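Local coordinates for flagellar protein FlgA (Thermotoga maritima, PDB 3FRN) that probably acts as a periplasmic chaperone for assembly of the P-ring of the flagellar basal body, at residues Phe179-Ser182 / Glu183-Lys187; Leu18-Asp21 / Asp22-Ile25. All blocks are in the same frame, centred on the assembly; numbering follows the deposited sequence.

Overall arrangement
Contacts 1 and 2 are both single helical turns in which an acidic side chain reaches back to a backbone N-H ahead of the turn, yet they lie far apart, with centres about 46 Å from each other on opposite sides of the chain's centre. Contact 2, residues 18-25, belongs to the N-terminal domain-like region and is partly buried, its leucines and Ile23 covered by neighbouring strands and loops. Contact 1, residues 179-187, lies in the SAF region at the surface, where a valine pair is its main apolar touch. The returning carboxylates also differ: Asp22 makes the shorter bond, Glu183 a longer, weak one.

Contact 1: residues Phe179-Ser182 / Glu183-Lys187; sequences FDVS and EVVGK
Glu183 turns its CG away from its own carbonyl carbon (chi1 -65°) and runs on extended (chi2 171°), which carries the carboxylate back along the chain to the start of the turn. There OE2 takes a weak hydrogen bond from the N-H of Phe179, 3.3 Å from N to OE2, while OE1 rests 3.4 Å from CB of Asp180. The carboxylate of Asp180 is a like charge nearby but not in contact. The backbone closes a short turn: Glu183 N bonds to Asp180 O at 3.1 Å, and Val181 O accepts twice, from Val184 N at 2.9 Å and from Val185 N at 3.0 Å. Val181 CG1 also meets Val185 CG1 at 3.7 Å, the two branched side chains meeting at a slant. A type II beta turn, Val184 to Lys187, follows at once, with Lys187 N bonded to Val184 O. The weakly bonded helical turn 181-184 is followed, after the beta turn, by strand 188-189; Gly186 and Lys187 bond through their backbones to Ile158, ahead of strand 163-169, and Val184 packs on Phe178.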
loop_
_atom_site.group_PDB
_atom_site.type_symbol
_atom_site.label_atom_id
_atom_site.label_comp_id
_atom_site.label_asym_id
_atom_site.label_seq_id
_atom_site.Cartn_x
_atom_site.Cartn_y
_atom_site.Cartn_z
ATOM N N PHE A 179 -10.036 3.617 2.902
ATOM C CA PHE A 179 -9.347 4.840 3.313
ATOM C C PHE A 179 -10.276 5.783 4.065
ATOM O O PHE A 179 -9.910 6.912 4.391
ATOM C CB PHE A 179 -8.714 5.522 2.090
ATOM C CG PHE A 179 -7.869 4.591 1.260
ATOM C CD1 PHE A 179 -6.584 4.251 1.663
ATOM C CD2 PHE A 179 -8.369 4.030 0.095
ATOM C CE1 PHE A 179 -5.810 3.383 0.910
ATOM C CE2 PHE A 179 -7.598 3.157 -0.660
ATOM C CZ PHE A 179 -6.318 2.833 -0.251
ATOM N N ASP A 180 -11.477 5.289 4.353
ATOM C CA ASP A 180 -12.524 6.082 4.973
ATOM C C ASP A 180 -13.510 5.154 5.664
ATOM O O ASP A 180 -13.867 4.101 5.132
ATOM C CB ASP A 180 -13.250 6.915 3.913
ATOM C CG ASP A 180 -13.846 8.191 4.475
ATOM O OD1 ASP A 180 -13.396 8.646 5.551
ATOM O OD2 ASP A 180 -14.758 8.749 3.829
ATOM N N VAL A 181 -13.940 5.546 6.858
ATOM C CA VAL A 181 -14.971 4.821 7.591
ATOM C C VAL A 181 -16.250 4.760 6.744
ATOM O O VAL A 181 -16.917 3.723 6.672
ATOM C CB VAL A 181 -15.216 5.480 8.980
ATOM C CG1 VAL A 181 -16.507 4.999 9.617
ATOM C CG2 VAL A 181 -14.041 5.204 9.905
ATOM N N SER A 182 -16.541 5.867 6.061
ATOM C CA SER A 182 -17.693 5.994 5.173
ATOM C C SER A 182 -17.741 4.967 4.029
ATOM O O SER A 182 -18.804 4.729 3.449
ATOM C CB SER A 182 -17.744 7.408 4.601
ATOM O OG SER A 182 -18.733 7.507 3.597
ATOM N N GLU A 183 -16.594 4.371 3.711
ATOM C CA GLU A 183 -16.525 3.340 2.678
ATOM C C GLU A 183 -16.961 1.970 3.192
ATOM O O GLU A 183 -17.378 1.119 2.408
ATOM C CB GLU A 183 -15.108 3.224 2.121
ATOM C CG GLU A 183 -14.609 4.442 1.377
ATOM C CD GLU A 183 -13.123 4.358 1.041
ATOM O OE1 GLU A 183 -12.469 5.419 0.984
ATOM O OE2 GLU A 183 -12.606 3.238 0.837
ATOM N N VAL A 184 -16.860 1.758 4.503
ATOM C CA VAL A 184 -17.096 0.436 5.086
ATOM C C VAL A 184 -18.377 0.312 5.919
ATOM O O VAL A 184 -18.895 -0.791 6.079
ATOM C CB VAL A 184 -15.917 -0.031 5.958
ATOM C CG1 VAL A 184 -15.628 -1.488 5.692
ATOM C CG2 VAL A 184 -14.683 0.788 5.671
ATOM N N VAL A 185 -18.876 1.420 6.468
ATOM C CA VAL A 185 -20.104 1.360 7.277
ATOM C C VAL A 185 -21.311 0.928 6.449
ATOM O O VAL A 185 -21.562 1.465 5.366
ATOM C CB VAL A 185 -20.419 2.680 8.038
ATOM C CG1 VAL A 185 -19.516 2.811 9.245
ATOM C CG2 VAL A 185 -20.313 3.906 7.121
ATOM N N GLY A 186 -22.042 -0.053 6.969
ATOM C CA GLY A 186 -23.166 -0.630 6.258
ATOM C C GLY A 186 -22.808 -1.945 5.596
ATOM O O GLY A 186 -23.696 -2.713 5.225
ATOM N N LYS A 187 -21.510 -2.206 5.447
ATOM C CA LYS A 187 -21.039 -3.446 4.846
ATOM C C LYS A 187 -21.211 -4.596 5.820
ATOM O O LYS A 187 -21.242 -4.398 7.030
ATOM C CB LYS A 187 -19.568 -3.347 4.430
ATOM C CG LYS A 187 -19.283 -2.414 3.253
ATOM C CD LYS A 187 -19.322 -3.141 1.927
ATOM C CE LYS A 187 -19.117 -2.174 0.761
ATOM N NZ LYS A 187 -17.696 -1.738 0.604
#

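Contact 2: residues Leu18-Asp21 / Asp22-Ile25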
loop_
_atom_site.group_PDB
_atom_site.type_symbol
_atom_site.label_atom_id
_atom_site.label_comp_id
_atom_site.label_asym_id
_atom_site.label_seq_id
_atom_site.Cartn_x
_atom_site.Cartn_y
_atom_site.Cartn_z
ATOM N N LEU A 18 28.679 8.769 -0.148
ATOM C CA LEU A 18 28.373 8.742 1.281
ATOM C C LEU A 18 29.311 7.802 2.019
ATOM O O LEU A 18 29.549 6.681 1.574
ATOM C CB LEU A 18 26.928 8.300 1.512
ATOM C CG LEU A 18 26.434 8.032 2.938
ATOM C CD1 LEU A 18 26.011 9.316 3.620
ATOM C CD2 LEU A 18 25.278 7.065 2.881
ATOM N N PHE A 19 29.838 8.273 3.148
ATOM C CA PHE A 19 30.709 7.478 3.996
ATOM C C PHE A 19 30.069 7.289 5.355
ATOM O O PHE A 19 29.288 8.130 5.797
ATOM C CB PHE A 19 32.058 8.172 4.183
ATOM C CG PHE A 19 32.833 8.363 2.911
ATOM C CD1 PHE A 19 33.599 7.332 2.388
ATOM C CD2 PHE A 19 32.817 9.584 2.252
ATOM C CE1 PHE A 19 34.327 7.507 1.220
ATOM C CE2 PHE A 19 33.547 9.771 1.087
ATOM C CZ PHE A 19 34.303 8.729 0.570
ATOM N N LEU A 20 30.430 6.193 6.020
ATOM C CA LEU A 20 29.939 5.868 7.359
ATOM C C LEU A 20 29.973 7.047 8.344
ATOM O O LEU A 20 29.011 7.256 9.081
ATOM C CB LEU A 20 30.724 4.680 7.925
ATOM C CG LEU A 20 30.326 4.117 9.289
ATOM C CD1 LEU A 20 28.913 3.549 9.265
ATOM C CD2 LEU A 20 31.326 3.061 9.704
ATOM N N ASP A 21 31.064 7.817 8.337
ATOM C CA ASP A 21 31.217 8.997 9.200
ATOM C C ASP A 21 30.062 9.991 9.082
ATOM O O ASP A 21 29.725 10.674 10.055
ATOM C CB ASP A 21 32.531 9.723 8.901
ATOM C CG ASP A 21 32.826 10.841 9.897
ATOM O OD1 ASP A 21 33.039 11.989 9.450
ATOM O OD2 ASP A 21 32.833 10.580 11.123
ATOM N N ASP A 22 29.471 10.066 7.888
ATOM C CA ASP A 22 28.350 10.966 7.608
ATOM C C ASP A 22 27.076 10.586 8.361
ATOM O O ASP A 22 26.288 11.461 8.725
ATOM C CB ASP A 22 28.059 11.021 6.101
ATOM C CG ASP A 22 29.236 11.536 5.291
ATOM O OD1 ASP A 22 29.949 12.435 5.785
ATOM O OD2 ASP A 22 29.444 11.052 4.156
ATOM N N ILE A 23 26.881 9.289 8.602
ATOM C CA ILE A 23 25.670 8.815 9.281
ATOM C C ILE A 23 25.879 8.325 10.715
ATOM O O ILE A 23 25.020 7.634 11.261
ATOM C CB ILE A 23 24.950 7.709 8.480
ATOM C CG1 ILE A 23 25.840 6.473 8.348
ATOM C CG2 ILE A 23 24.520 8.227 7.119
ATOM C CD1 ILE A 23 25.292 5.444 7.410
ATOM N N THR A 24 27.014 8.669 11.317
ATOM C CA THR A 24 27.259 8.336 12.720
ATOM C C THR A 24 27.454 9.596 13.557
ATOM O O THR A 24 27.900 10.625 13.049
ATOM C CB THR A 24 28.477 7.388 12.914
ATOM O OG1 THR A 24 29.629 7.922 12.247
ATOM C CG2 THR A 24 28.171 6.001 12.368
ATOM N N ILE A 25 27.111 9.508 14.837
ATOM C CA ILE A 25 27.266 10.627 15.760
ATOM C C ILE A 25 28.741 10.846 16.133
ATOM O O ILE A 25 29.204 11.985 16.195
ATOM C CB ILE A 25 26.364 10.454 17.017
ATOM C CG1 ILE A 25 24.888 10.459 16.602
ATOM C CG2 ILE A 25 26.629 11.550 18.049
ATOM C CD1 ILE A 25 23.911 10.377 17.755
#
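Leu18 lays its CD1 against CB of Asp22 at 3.6 Å, the two side chains passing antiparallel; the same methyl also meets CG2 of Ile23. Next comes Phe19, whose backbone is held at both ends by Asp22. Its N-H gives a nearly straight hydrogen bond to the carboxylate, 3.0 Å from Phe19 N to Asp22 OD2 with an angle of 171° at the hydrogen, and reaches the oxygen from above the carboxylate plane. Its O accepts from Asp22 N at 2.9 Å. Asp22 can make the first bond because its CG stands beside its own backbone N (chi1 -61°), which turns the carboxylate back toward Phe19. The ring and carboxylate lie alongside, heading the same way, with OD2 near the plane of the phenyl ring at its edge. Leu20 continues the turn: its O accepts from Ile23 N at 3.0 Å, and CG1 of Ile23 comes within 3.3 Å of that oxygen. Leu20 CD1 also packs on Thr24 CG2, 4.0 Å away. The Asp21 carboxylate bonds through OD2 to Val28 N and forms a salt bridge from OD1 to Lys27, while Thr24 OG1 bonds to Glu26 O. Around the turn, Leu18 and Ile23 pack on Leu11 and Leu34, and Leu20 on Leu5. The turn opens the loop between strands 16-18 and 35-37 in the N-terminal domain-like region of FlgA. Two successive i+3 to i backbone bonds make it a short 3-10 turn, and the Asp22 carboxylate accepts from the N-H three residues earlier, a side-chain-to-backbone bond that closes over the start of that turn.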